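Local coordinates for protein D-aminopeptidase (Burkholderia sp. LK4, PDB 5TZB) that probably hydrolyses peptides and amides that carry an N-terminal beta-amino acid, releasing that residue, as a self-processing Ntn-type aminopeptidase of peptidase family S58, at residues Thr42-Val47 with Phe304-Asp309; Trp212-Leu217 with Ser335-Ala340. One frame throughout, in Å; residues are numbered along the deposited sequence.

Interaction 1: residues Thr42-Val47 with Phe304-Asp309; sequences TDVPGV and FATGND
Val44 and Val47 meet Thr306 and Phe304 in a small, mostly apolar loop-to-strand contact, in which a type II beta turn from Val44 to Val47 packs against the end of strand 298-305. The turn leads into strand 48-56, an outermost strand of the five-stranded sheet within the chain, whereas strand 298-305 belongs to the other mixed sheet. The contact therefore ties the approach to one sheet to a strand end of the other, in the sandwich expected of an Ntn hydrolase. Backbone closure is conventional: Val47 N donates to Val44 O at 3.1 Å. Gly46 occupies the third turn position with a positive phi of 96°, where a side chain would collide with the preceding carbonyl oxygen.

Each valine sends a different methyl across. In Val47 it is CG2, lying beside the backbone N, that reaches the rim of the Phe304 ring, 4.1 Å from CZ and close to the ring plane. The ring can meet it because Phe304 CG sits between its own backbone N and carbonyl carbon (chi1 70°), which carries the far end of the ring toward the turn although the CB points neither at the turn nor away from it. Val44 uses the other branch, CG1, anti to the backbone N (chi1 178°); it lies 3.8 Å from Thr306 OG1, with Thr306 CG2 next at 4.2 Å. Ala265 of strand 260-266 touches both Val44 and Phe304.

A water bridges the two segments, donating to Pro45 O at 2.8 Å, and its oxygen lies 2.6 Å from Thr306 OG1. The carbonyl oxygen of Thr306 accepts a hydrogen bond from Arg73 NH1, and its OG1 also has a weak hydrogen bond to Thr266 O.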
loop_
_atom_site.group_PDB
_atom_site.type_symbol
_atom_site.label_atom_id
_atom_site.label_comp_id
_atom_site.label_asym_id
_atom_site.label_seq_id
_atom_site.Cartn_x
_atom_site.Cartn_y
_atom_site.Cartn_z
ATOM N N THR C 42 -2.738 13.445 -26.409
ATOM C CA THR C 42 -3.844 13.373 -27.360
ATOM C C THR C 42 -3.592 12.388 -28.515
ATOM O O THR C 42 -4.488 12.118 -29.314
ATOM C CB THR C 42 -4.156 14.771 -27.915
ATOM O OG1 THR C 42 -2.954 15.392 -28.383
ATOM C CG2 THR C 42 -4.745 15.632 -26.810
ATOM N N ASP C 43 -2.385 11.834 -28.585
ATOM C CA ASP C 43 -2.095 10.757 -29.530
ATOM C C ASP C 43 -2.825 9.466 -29.132
ATOM O O ASP C 43 -3.054 8.594 -29.966
ATOM C CB ASP C 43 -0.594 10.507 -29.616
ATOM C CG ASP C 43 0.123 11.550 -30.460
ATOM O OD1 ASP C 43 -0.465 12.034 -31.452
ATOM O OD2 ASP C 43 1.269 11.907 -30.122
ATOM N N VAL C 44 -3.213 9.357 -27.860
ATOM C CA VAL C 44 -4.122 8.298 -27.435
ATOM C C VAL C 44 -5.504 8.700 -27.932
ATOM O O VAL C 44 -6.072 9.679 -27.456
ATOM C CB VAL C 44 -4.116 8.104 -25.898
ATOM C CG1 VAL C 44 -5.107 7.013 -25.458
ATOM C CG2 VAL C 44 -2.704 7.774 -25.409
ATOM N N PRO C 45 -6.054 7.943 -28.896
ATOM C CA PRO C 45 -7.288 8.372 -29.569
ATOM C C PRO C 45 -8.440 8.652 -28.600
ATOM O O PRO C 45 -8.694 7.859 -27.691
ATOM C CB PRO C 45 -7.618 7.185 -30.486
ATOM C CG PRO C 45 -6.299 6.517 -30.727
ATOM C CD PRO C 45 -5.570 6.649 -29.410
ATOM N N GLY C 46 -9.121 9.781 -28.789
ATOM C CA GLY C 46 -10.272 10.106 -27.967
ATOM C C GLY C 46 -9.930 11.017 -26.804
ATOM O O GLY C 46 -10.804 11.719 -26.275
ATOM N N VAL C 47 -8.667 10.991 -26.387
ATOM C CA VAL C 47 -8.223 11.814 -25.270
ATOM C C VAL C 47 -8.177 13.292 -25.676
ATOM O O VAL C 47 -7.627 13.666 -26.723
ATOM C CB VAL C 47 -6.846 11.325 -24.744
ATOM C CG1 VAL C 47 -6.309 12.238 -23.651
ATOM C CG2 VAL C 47 -6.962 9.896 -24.236
ATOM N N PHE C 304 -4.204 5.866 -16.858
ATOM C CA PHE C 304 -5.448 5.218 -17.289
ATOM C C PHE C 304 -5.308 4.615 -18.687
ATOM O O PHE C 304 -4.503 5.071 -19.513
ATOM C CB PHE C 304 -6.641 6.187 -17.219
ATOM C CG PHE C 304 -6.621 7.293 -18.254
ATOM C CD1 PHE C 304 -7.223 7.125 -19.499
ATOM C CD2 PHE C 304 -6.048 8.522 -17.955
ATOM C CE1 PHE C 304 -7.212 8.144 -20.439
ATOM C CE2 PHE C 304 -6.039 9.547 -18.889
ATOM C CZ PHE C 304 -6.623 9.354 -20.139
ATOM N N ALA C 305 -6.110 3.585 -18.943
ATOM C CA ALA C 305 -6.054 2.861 -20.201
ATOM C C ALA C 305 -7.413 2.906 -20.901
ATOM O O ALA C 305 -8.454 2.806 -20.245
ATOM C CB ALA C 305 -5.622 1.420 -19.952
ATOM N N THR C 306 -7.406 3.035 -22.229
ATOM C CA THR C 306 -8.658 3.129 -22.987
ATOM C C THR C 306 -8.983 1.845 -23.747
ATOM O O THR C 306 -10.060 1.732 -24.331
ATOM C CB THR C 306 -8.626 4.306 -23.983
ATOM O OG1 THR C 306 -7.568 4.100 -24.929
ATOM C CG2 THR C 306 -8.386 5.634 -23.255
ATOM N N GLY C 307 -8.070 0.870 -23.703
ATOM C CA GLY C 307 -8.183 -0.361 -24.473
ATOM C C GLY C 307 -9.422 -1.189 -24.208
ATOM O O GLY C 307 -10.022 -1.753 -25.125
ATOM N N ASN C 308 -9.808 -1.281 -22.943
ATOM C CA ASN C 308 -11.085 -1.888 -22.595
ATOM C C ASN C 308 -12.183 -0.832 -22.548
ATOM O O ASN C 308 -12.035 0.187 -21.881
ATOM C CB ASN C 308 -10.967 -2.629 -21.258
ATOM C CG ASN C 308 -10.146 -3.898 -21.373
ATOM O OD1 ASN C 308 -10.581 -4.885 -21.976
ATOM N ND2 ASN C 308 -8.942 -3.870 -20.833
ATOM N N ASP C 309 -13.242 -1.011 -23.332
ATOM C CA ASP C 309 -14.372 -0.085 -23.243
ATOM C C ASP C 309 -15.640 -0.882 -23.013
ATOM O O ASP C 309 -15.593 -2.102 -22.887
ATOM C CB ASP C 309 -14.463 0.830 -24.474
ATOM C CG ASP C 309 -14.736 0.081 -25.783
ATOM O OD1 ASP C 309 -14.588 0.716 -26.856
ATOM O OD2 ASP C 309 -15.075 -1.121 -25.762
HETATM O O HOH W 1 -8.143 5.142 -27.280
#

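Interaction 2: residues Trp212-Leu217 with Ser335-Ala340; sequences WTVGAL and SALFVA
Leu337 points its CD2 methyl into the angle between Trp212 and Val214, and this methyl makes two of the three residue contacts between strand 213-220 and helix 331-355 here. The CB of the leucine aims past the strand, but chi1 (-68°) sets CG beside the backbone N; CD1 continues the extended chain (chi2 168°), and CD2, the other branch, does the touching. It comes within 3.6 Å of Val214 CG2, the two side chains running askew to each other. The same methyl lies 4.1 Å from Trp212 CB and equally far from CE3 of the indole, which it approaches obliquely.

One turn further along the helix, Ala340 brings a much shorter side chain to the same valine. Its CB points at the strand and stands 3.9 Å from Val214 CG2 and 4.0 Å from Val214 CB. The CG2 branch of Val214 is thus shared by two helix residues three positions apart, and the small size of Ala340 is consistent with the close approach of the backbones, the CA atoms of Val214 and Ala340 being 6.3 Å apart.

Neighbouring residues close the packing round Val214: Ile264 and Thr266 of strand 260-266 and Ala341 of the helix. Trp212 reaches beyond the chain, its side chain packing on Thr323 of a neighbouring subunit, while Val339, on the helix, packs on Thr293 of another. A helix laid over one face of a sheet through packed, mainly aliphatic side chains is the outer layering of the four-layer alpha-beta-beta-alpha sandwich of Ntn hydrolases.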
loop_
_atom_site.group_PDB
_atom_site.type_symbol
_atom_site.label_atom_id
_atom_site.label_comp_id
_atom_site.label_asym_id
_atom_site.label_seq_id
_atom_site.Cartn_x
_atom_site.Cartn_y
_atom_site.Cartn_z
ATOM N N TRP C 212 0.555 -0.240 -29.525
ATOM C CA TRP C 212 -0.115 0.702 -28.632
ATOM C C TRP C 212 0.597 2.053 -28.501
ATOM O O TRP C 212 1.809 2.176 -28.713
ATOM C CB TRP C 212 -0.288 0.080 -27.248
ATOM C CG TRP C 212 -1.062 -1.184 -27.297
ATOM C CD1 TRP C 212 -2.329 -1.346 -27.775
ATOM C CD2 TRP C 212 -0.617 -2.476 -26.880
ATOM N NE1 TRP C 212 -2.712 -2.663 -27.669
ATOM C CE2 TRP C 212 -1.676 -3.380 -27.127
ATOM C CE3 TRP C 212 0.568 -2.958 -26.304
ATOM C CZ2 TRP C 212 -1.588 -4.732 -26.818
ATOM C CZ3 TRP C 212 0.661 -4.302 -26.004
ATOM C CH2 TRP C 212 -0.417 -5.182 -26.261
ATOM N N THR C 213 -0.188 3.073 -28.163
ATOM C CA THR C 213 0.326 4.409 -27.910
ATOM C C THR C 213 0.317 4.707 -26.408
ATOM O O THR C 213 -0.625 4.334 -25.705
ATOM C CB THR C 213 -0.505 5.463 -28.637
ATOM O OG1 THR C 213 -0.443 5.216 -30.047
ATOM C CG2 THR C 213 0.004 6.881 -28.326
ATOM N N VAL C 214 1.388 5.329 -25.927
ATOM C CA VAL C 214 1.470 5.798 -24.539
ATOM C C VAL C 214 1.725 7.301 -24.534
ATOM O O VAL C 214 2.693 7.773 -25.149
ATOM C CB VAL C 214 2.592 5.082 -23.747
ATOM C CG1 VAL C 214 2.661 5.613 -22.329
ATOM C CG2 VAL C 214 2.367 3.596 -23.726
ATOM N N GLY C 215 0.855 8.058 -23.870
ATOM C CA GLY C 215 1.024 9.504 -23.781
ATOM C C GLY C 215 1.124 9.975 -22.343
ATOM O O GLY C 215 0.649 9.295 -21.447
ATOM N N ALA C 216 1.754 11.125 -22.118
ATOM C CA ALA C 216 1.840 11.702 -20.779
ATOM C C ALA C 216 1.557 13.196 -20.809
ATOM O O ALA C 216 1.953 13.899 -21.749
ATOM C CB ALA C 216 3.228 11.447 -20.150
ATOM N N LEU C 217 0.889 13.688 -19.771
ATOM C CA LEU C 217 0.704 15.127 -19.598
ATOM C C LEU C 217 1.147 15.489 -18.179
ATOM O O LEU C 217 0.619 14.955 -17.197
ATOM C CB LEU C 217 -0.758 15.535 -19.829
ATOM C CG LEU C 217 -1.080 17.036 -19.777
ATOM C CD1 LEU C 217 -0.631 17.685 -21.057
ATOM C CD2 LEU C 217 -2.564 17.277 -19.552
ATOM N N SER C 335 6.560 -4.651 -20.706
ATOM C CA SER C 335 7.805 -3.879 -20.561
ATOM C C SER C 335 7.956 -2.765 -21.598
ATOM O O SER C 335 8.422 -1.679 -21.267
ATOM C CB SER C 335 9.048 -4.778 -20.639
ATOM O OG SER C 335 9.107 -5.670 -19.545
ATOM N N ALA C 336 7.554 -3.022 -22.839
ATOM C CA ALA C 336 7.629 -1.971 -23.874
ATOM C C ALA C 336 6.695 -0.798 -23.516
ATOM O O ALA C 336 6.925 0.341 -23.935
ATOM C CB ALA C 336 7.285 -2.543 -25.254
ATOM N N LEU C 337 5.631 -1.077 -22.757
ATOM C CA LEU C 337 4.764 -0.006 -22.257
ATOM C C LEU C 337 5.433 0.774 -21.103
ATOM O O LEU C 337 5.313 1.998 -21.042
ATOM C CB LEU C 337 3.403 -0.555 -21.807
ATOM C CG LEU C 337 2.455 -1.113 -22.893
ATOM C CD1 LEU C 337 1.292 -1.890 -22.281
ATOM C CD2 LEU C 337 1.925 0.028 -23.780
ATOM N N PHE C 338 6.132 0.069 -20.205
ATOM C CA PHE C 338 6.915 0.712 -19.142
ATOM C C PHE C 338 7.976 1.663 -19.729
ATOM O O PHE C 338 8.089 2.820 -19.322
ATOM C CB PHE C 338 7.609 -0.335 -18.274
ATOM C CG PHE C 338 6.670 -1.160 -17.413
ATOM C CD1 PHE C 338 5.341 -0.816 -17.268
ATOM C CD2 PHE C 338 7.139 -2.299 -16.769
ATOM C CE1 PHE C 338 4.485 -1.593 -16.476
ATOM C CE2 PHE C 338 6.301 -3.065 -15.965
ATOM C CZ PHE C 338 4.970 -2.715 -15.830
ATOM N N VAL C 339 8.760 1.153 -20.673
ATOM C CA VAL C 339 9.788 1.959 -21.350
ATOM C C VAL C 339 9.169 3.212 -21.971
ATOM O O VAL C 339 9.646 4.337 -21.770
ATOM C CB VAL C 339 10.492 1.139 -22.466
ATOM C CG1 VAL C 339 11.400 2.029 -23.328
ATOM C CG2 VAL C 339 11.283 -0.036 -21.873
ATOM N N ALA C 340 8.084 3.011 -22.710
ATOM C CA ALA C 340 7.425 4.118 -23.387
ATOM C C ALA C 340 6.925 5.180 -22.418
ATOM O O ALA C 340 7.057 6.362 -22.697
ATOM C CB ALA C 340 6.267 3.610 -24.241
#

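Interactions 1 and 2 are both largely buried and meet the same mixed sheet, their centres about 12 Å apart, yet they attach different elements to it. Residues 42-47 bring a turn to the end of strand 298-305, whereas residues 335-340 bring a helix to strand 213-220; turn and helix lie on opposite faces of strand 213-220. The turn adds a water bridge from Pro45 O to Thr306 OG1 beside its methyl contacts; the helix contact is entirely aliphatic and aromatic, and covers more surface, 207 against 131 Å². They also touch directly: Val44 CG2 lies 3.9 Å from Gly215 N. Other subunits approach interaction 2 but do not touch the segments of interaction 1.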